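Acyl-CoA dehydrogenase (Thermus thermophilus, PDB 2Z1Q) probably oxidises saturated acyl-CoA thioesters to their 2,3-dehydroacyl-CoA products, using bound FAD and passing the electrons to an acceptor. Local coordinates at residues B[297-308]-B[560-568]. Numbering follows the deposited sequence.
Sequences GRFGLIQQKLGE and RRQAAEAVL. With FAD (flavin-adenine dinucleotide), chain C.
E308 OE2 takes two bonds from the side-on guanidinium of R560, a salt bridge: NE comes at 2.9 Å on the anti side, a little out of the carboxylate plane, and NH2 along a longer, more bent line from above that plane. Arginine suits the place because its chain, extended from CG to NE, lays CD against the CG of Q304 while the head still reaches the acid. A water joins R560 NH1 to Q304 OE1, and E308 OE1 pairs with R312, so the carboxylate sits between two positive charges and probably stays ionised. With R560 cut back to an alanine, E308 OE2 would probably lose its mate on this helix and the flank of Q304 its cover.

Segments 300-308 and 560-568 cross at 81°, their axes 7.2 Å apart at closest approach, and small residues permit this: G307 CA rests 3.8 Å from A563 CB, and a CB on G307 would probably run into R560 O. Here helix 556-570 packs across the start of helix 300-331 in the helical C-terminal part of the acyl-CoA dehydrogenase fold. Q303 enters as a knob into the hole formed by R561, A564, E565 and L568. Its CG lies beside the backbone N (chi1 -59°) and the chain bends at chi2. NE2 donates to G297 O at 2.8 Å and, nearly straight (171°), to E565 OE2, which it meets from above the carboxylate plane; a water links OE1 to the same oxygen. L306 CD1 makes apolar contact with L568 CD2 at 3.8 Å; separately, L568 CD1 approaches G297 O. F299, on the same segment as Q303, has the adenine of FAD over one ring face. R561, besides touching Q303 OE1, forms a salt bridge with E477 of the second subunit.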
loop_
_atom_site.group_PDB
_atom_site.type_symbol
_atom_site.label_atom_id
_atom_site.label_comp_id
_atom_site.label_asym_id
_atom_site.label_seq_id
_atom_site.Cartn_x
_atom_site.Cartn_y
_atom_site.Cartn_z
ATOM N N GLY B 297 0.537 18.720 11.630
ATOM C CA GLY B 297 1.596 18.041 12.344
ATOM C C GLY B 297 1.375 18.089 13.849
ATOM O O GLY B 297 2.090 17.418 14.594
ATOM N N ARG B 298 0.396 18.876 14.300
ATOM C CA ARG B 298 0.102 18.972 15.728
ATOM C C ARG B 298 -0.989 17.989 16.153
ATOM O O ARG B 298 -1.218 17.782 17.348
ATOM C CB ARG B 298 -0.330 20.398 16.099
ATOM C CG ARG B 298 0.786 21.427 16.039
ATOM C CD ARG B 298 1.927 21.057 16.966
ATOM N NE ARG B 298 2.988 22.060 16.957
ATOM C CZ ARG B 298 3.816 22.289 15.937
ATOM N NH1 ARG B 298 4.743 23.232 16.044
ATOM N NH2 ARG B 298 3.726 21.574 14.819
ATOM N N PHE B 299 -1.663 17.390 15.175
ATOM C CA PHE B 299 -2.710 16.433 15.495
ATOM C C PHE B 299 -2.106 15.084 15.843
ATOM O O PHE B 299 -1.093 14.670 15.257
ATOM C CB PHE B 299 -3.676 16.281 14.323
ATOM C CG PHE B 299 -4.444 17.530 14.012
ATOM C CD1 PHE B 299 -4.428 18.069 12.731
ATOM C CD2 PHE B 299 -5.186 18.173 15.000
ATOM C CE1 PHE B 299 -5.138 19.228 12.435
ATOM C CE2 PHE B 299 -5.899 19.336 14.712
ATOM C CZ PHE B 299 -5.872 19.862 13.429
ATOM N N GLY B 300 -2.740 14.405 16.793
ATOM C CA GLY B 300 -2.252 13.112 17.222
ATOM C C GLY B 300 -2.018 12.082 16.125
ATOM O O GLY B 300 -0.936 11.524 16.040
ATOM N N LEU B 301 -3.019 11.837 15.278
ATOM C CA LEU B 301 -2.896 10.834 14.210
ATOM C C LEU B 301 -1.763 11.102 13.218
ATOM O O LEU B 301 -1.147 10.160 12.712
ATOM C CB LEU B 301 -4.226 10.678 13.471
ATOM C CG LEU B 301 -5.381 10.163 14.338
ATOM C CD1 LEU B 301 -6.662 10.107 13.534
ATOM C CD2 LEU B 301 -5.042 8.788 14.882
ATOM N N ILE B 302 -1.488 12.369 12.928
ATOM C CA ILE B 302 -0.393 12.664 12.018
ATOM C C ILE B 302 0.913 12.375 12.750
ATOM O O ILE B 302 1.830 11.786 12.171
ATOM C CB ILE B 302 -0.380 14.127 11.589
ATOM C CG1 ILE B 302 -1.646 14.432 10.807
ATOM C CG2 ILE B 302 0.839 14.422 10.758
ATOM C CD1 ILE B 302 -2.807 14.652 11.692
ATOM N N GLN B 303 0.993 12.780 14.022
ATOM C CA GLN B 303 2.199 12.556 14.814
ATOM C C GLN B 303 2.485 11.058 14.907
ATOM O O GLN B 303 3.636 10.630 14.840
ATOM C CB GLN B 303 2.053 13.147 16.220
ATOM C CG GLN B 303 1.786 14.653 16.269
ATOM C CD GLN B 303 2.618 15.342 17.338
ATOM O OE1 GLN B 303 2.769 14.824 18.446
ATOM N NE2 GLN B 303 3.159 16.515 17.014
ATOM N N GLN B 304 1.439 10.256 15.051
ATOM C CA GLN B 304 1.622 8.816 15.122
ATOM C C GLN B 304 2.300 8.311 13.828
ATOM O O GLN B 304 3.214 7.497 13.878
ATOM C CB GLN B 304 0.266 8.137 15.344
ATOM C CG GLN B 304 0.286 6.628 15.215
ATOM C CD GLN B 304 -1.083 6.019 15.484
ATOM O OE1 GLN B 304 -1.504 5.895 16.630
ATOM N NE2 GLN B 304 -1.783 5.641 14.422
ATOM N N LYS B 305 1.858 8.804 12.676
ATOM C CA LYS B 305 2.454 8.376 11.405
ATOM C C LYS B 305 3.924 8.794 11.326
ATOM O O LYS B 305 4.804 7.971 11.065
ATOM C CB LYS B 305 1.684 8.993 10.236
ATOM C CG LYS B 305 0.209 8.651 10.189
ATOM C CD LYS B 305 -0.392 9.260 8.943
ATOM C CE LYS B 305 -1.912 9.314 8.997
ATOM N NZ LYS B 305 -2.491 7.966 9.097
ATOM N N LEU B 306 4.175 10.079 11.559
ATOM C CA LEU B 306 5.521 10.660 11.534
ATOM C C LEU B 306 6.464 9.931 12.486
ATOM O O LEU B 306 7.627 9.702 12.160
ATOM C CB LEU B 306 5.465 12.151 11.908
ATOM C CG LEU B 306 4.782 13.090 10.911
ATOM C CD1 LEU B 306 4.642 14.477 11.521
ATOM C CD2 LEU B 306 5.586 13.141 9.610
ATOM N N GLY B 307 5.962 9.556 13.660
ATOM C CA GLY B 307 6.792 8.831 14.608
ATOM C C GLY B 307 7.079 7.421 14.117
ATOM O O GLY B 307 8.227 6.967 14.149
ATOM N N GLU B 308 6.041 6.722 13.657
ATOM C CA GLU B 308 6.224 5.354 13.168
ATOM C C GLU B 308 7.159 5.351 11.956
ATOM O O GLU B 308 8.009 4.476 11.826
ATOM C CB GLU B 308 4.862 4.723 12.804
ATOM C CG GLU B 308 4.947 3.265 12.411
ATOM C CD GLU B 308 5.470 2.377 13.528
ATOM O OE1 GLU B 308 6.002 1.281 13.230
ATOM O OE2 GLU B 308 5.344 2.767 14.710
ATOM N N ARG B 560 5.903 7.760 20.159
ATOM C CA ARG B 560 5.758 8.202 18.784
ATOM C C ARG B 560 5.663 9.719 18.750
ATOM O O ARG B 560 6.297 10.362 17.917
ATOM C CB ARG B 560 4.519 7.581 18.136
ATOM C CG ARG B 560 4.647 6.090 17.831
ATOM C CD ARG B 560 3.640 5.736 16.755
ATOM N NE ARG B 560 3.575 4.312 16.441
ATOM C CZ ARG B 560 2.742 3.444 17.013
ATOM N NH1 ARG B 560 1.883 3.837 17.948
ATOM N NH2 ARG B 560 2.751 2.175 16.634
ATOM N N ARG B 561 4.899 10.305 19.669
ATOM C CA ARG B 561 4.779 11.761 19.693
ATOM C C ARG B 561 6.138 12.421 19.872
ATOM O O ARG B 561 6.409 13.472 19.292
ATOM C CB ARG B 561 3.836 12.224 20.796
ATOM C CG ARG B 561 2.372 11.991 20.483
ATOM C CD ARG B 561 1.502 12.835 21.387
ATOM N NE ARG B 561 0.088 12.706 21.060
ATOM C CZ ARG B 561 -0.853 13.524 21.519
ATOM N NH1 ARG B 561 -0.519 14.524 22.322
ATOM N NH2 ARG B 561 -2.122 13.343 21.180
ATOM N N GLN B 562 6.993 11.789 20.673
ATOM C CA GLN B 562 8.337 12.298 20.932
ATOM C C GLN B 562 9.168 12.289 19.636
ATOM O O GLN B 562 9.898 13.240 19.349
ATOM C CB GLN B 562 9.011 11.449 22.022
ATOM C CG GLN B 562 10.424 11.884 22.378
ATOM C CD GLN B 562 11.031 11.084 23.538
ATOM O OE1 GLN B 562 12.215 11.224 23.839
ATOM N NE2 GLN B 562 10.222 10.251 24.188
ATOM N N ALA B 563 9.040 11.209 18.866
ATOM C CA ALA B 563 9.747 11.058 17.591
ATOM C C ALA B 563 9.206 12.080 16.582
ATOM O O ALA B 563 9.969 12.728 15.864
ATOM C CB ALA B 563 9.555 9.633 17.061
ATOM N N ALA B 564 7.882 12.207 16.550
ATOM C CA ALA B 564 7.198 13.156 15.670
ATOM C C ALA B 564 7.780 14.545 15.882
ATOM O O ALA B 564 8.273 15.169 14.942
ATOM C CB ALA B 564 5.691 13.166 15.977
ATOM N N GLU B 565 7.723 15.023 17.122
ATOM C CA GLU B 565 8.258 16.340 17.455
ATOM C C GLU B 565 9.659 16.501 16.870
ATOM O O GLU B 565 9.976 17.534 16.269
ATOM C CB GLU B 565 8.294 16.537 18.976
ATOM C CG GLU B 565 6.911 16.646 19.643
ATOM C CD GLU B 565 6.077 17.795 19.081
ATOM O OE1 GLU B 565 6.659 18.691 18.428
ATOM O OE2 GLU B 565 4.845 17.810 19.300
ATOM N N ALA B 566 10.488 15.472 17.024
ATOM C CA ALA B 566 11.849 15.508 16.497
ATOM C C ALA B 566 11.842 15.566 14.966
ATOM O O ALA B 566 12.690 16.221 14.355
ATOM C CB ALA B 566 12.623 14.284 16.963
ATOM N N VAL B 567 10.884 14.867 14.356
ATOM C CA VAL B 567 10.762 14.838 12.903
ATOM C C VAL B 567 10.403 16.234 12.413
ATOM O O VAL B 567 11.056 16.772 11.518
ATOM C CB VAL B 567 9.679 13.810 12.448
ATOM C CG1 VAL B 567 9.360 13.987 10.961
ATOM C CG2 VAL B 567 10.184 12.393 12.688
ATOM N N LEU B 568 9.370 16.824 13.007
ATOM C CA LEU B 568 8.942 18.159 12.616
ATOM C C LEU B 568 10.039 19.169 12.897
ATOM O O LEU B 568 10.172 20.162 12.186
ATOM C CB LEU B 568 7.663 18.549 13.357
ATOM C CG LEU B 568 6.408 17.740 13.001
ATOM C CD1 LEU B 568 5.256 18.096 13.921
ATOM C CD2 LEU B 568 6.031 18.015 11.556
HETATM P PA FAD C . -4.968 17.861 3.793
HETATM O O1A FAD C . -4.766 17.138 2.561
HETATM O O2A FAD C . -5.451 19.386 3.846
HETATM O O5B FAD C . -5.221 16.988 5.083
HETATM C C5B FAD C . -4.006 16.426 5.557
HETATM C C4B FAD C . -4.455 15.827 6.844
HETATM O O4B FAD C . -5.772 15.569 7.194
HETATM C C3B FAD C . -3.541 14.784 7.623
HETATM O O3B FAD C . -2.516 15.472 8.355
HETATM C C2B FAD C . -4.737 14.202 8.471
HETATM O O2B FAD C . -4.369 13.597 9.724
HETATM C C1B FAD C . -5.353 15.550 8.507
HETATM N N9A FAD C . -6.316 15.940 9.515
HETATM C C8A FAD C . -7.218 16.946 9.280
HETATM N N7A FAD C . -7.941 17.160 10.312
HETATM C C5A FAD C . -7.591 16.297 11.287
HETATM C C6A FAD C . -8.035 16.047 12.613
HETATM N N6A FAD C . -9.066 16.796 13.135
HETATM N N1A FAD C . -7.426 15.055 13.327
HETATM C C2A FAD C . -6.415 14.346 12.827
HETATM N N3A FAD C . -5.974 14.560 11.599
HETATM C C4A FAD C . -6.522 15.503 10.781
HETATM N N1 FAD C . -14.227 17.791 -3.225
HETATM C C2 FAD C . -15.471 18.214 -3.465
HETATM O O2 FAD C . -15.922 19.114 -2.765
HETATM N N3 FAD C . -16.251 17.703 -4.463
HETATM C C4 FAD C . -15.800 16.704 -5.303
HETATM O O4 FAD C . -16.492 16.257 -6.196
HETATM C C4X FAD C . -14.426 16.210 -5.104
HETATM N N5 FAD C . -13.865 15.272 -5.874
HETATM C C5X FAD C . -12.576 14.877 -5.701
HETATM C C6 FAD C . -11.966 13.905 -6.583
HETATM C C7 FAD C . -10.622 13.547 -6.402
HETATM C C7M FAD C . -9.997 12.556 -7.361
HETATM C C8 FAD C . -9.852 14.103 -5.331
HETATM C C8M FAD C . -8.399 13.735 -5.119
HETATM C C9 FAD C . -10.427 15.025 -4.466
HETATM C C9A FAD C . -11.798 15.423 -4.623
HETATM N N10 FAD C . -12.360 16.407 -3.771
HETATM C C10 FAD C . -13.645 16.830 -3.965
HETATM C "C1'" FAD C . -11.495 16.927 -2.730
HETATM C "C2'" FAD C . -11.683 16.355 -1.322
HETATM O "O2'" FAD C . -12.952 16.719 -0.767
HETATM C "C3'" FAD C . -10.559 16.991 -0.603
HETATM O "O3'" FAD C . -9.329 16.539 -1.235
HETATM C "C4'" FAD C . -10.451 16.632 0.847
HETATM O "O4'" FAD C . -11.605 17.037 1.595
HETATM C "C5'" FAD C . -9.199 17.367 1.193
HETATM O "O5'" FAD C . -8.747 17.196 2.448
HETATM P P FAD C . -7.311 17.905 2.293
HETATM O O1P FAD C . -6.611 17.318 1.132
HETATM O O2P FAD C . -7.505 19.509 2.051
HETATM O O3P FAD C . -6.574 17.525 3.702
HETATM O O HOH W 1 4.082 15.788 20.630
HETATM O O HOH W 2 0.500 6.271 18.444
#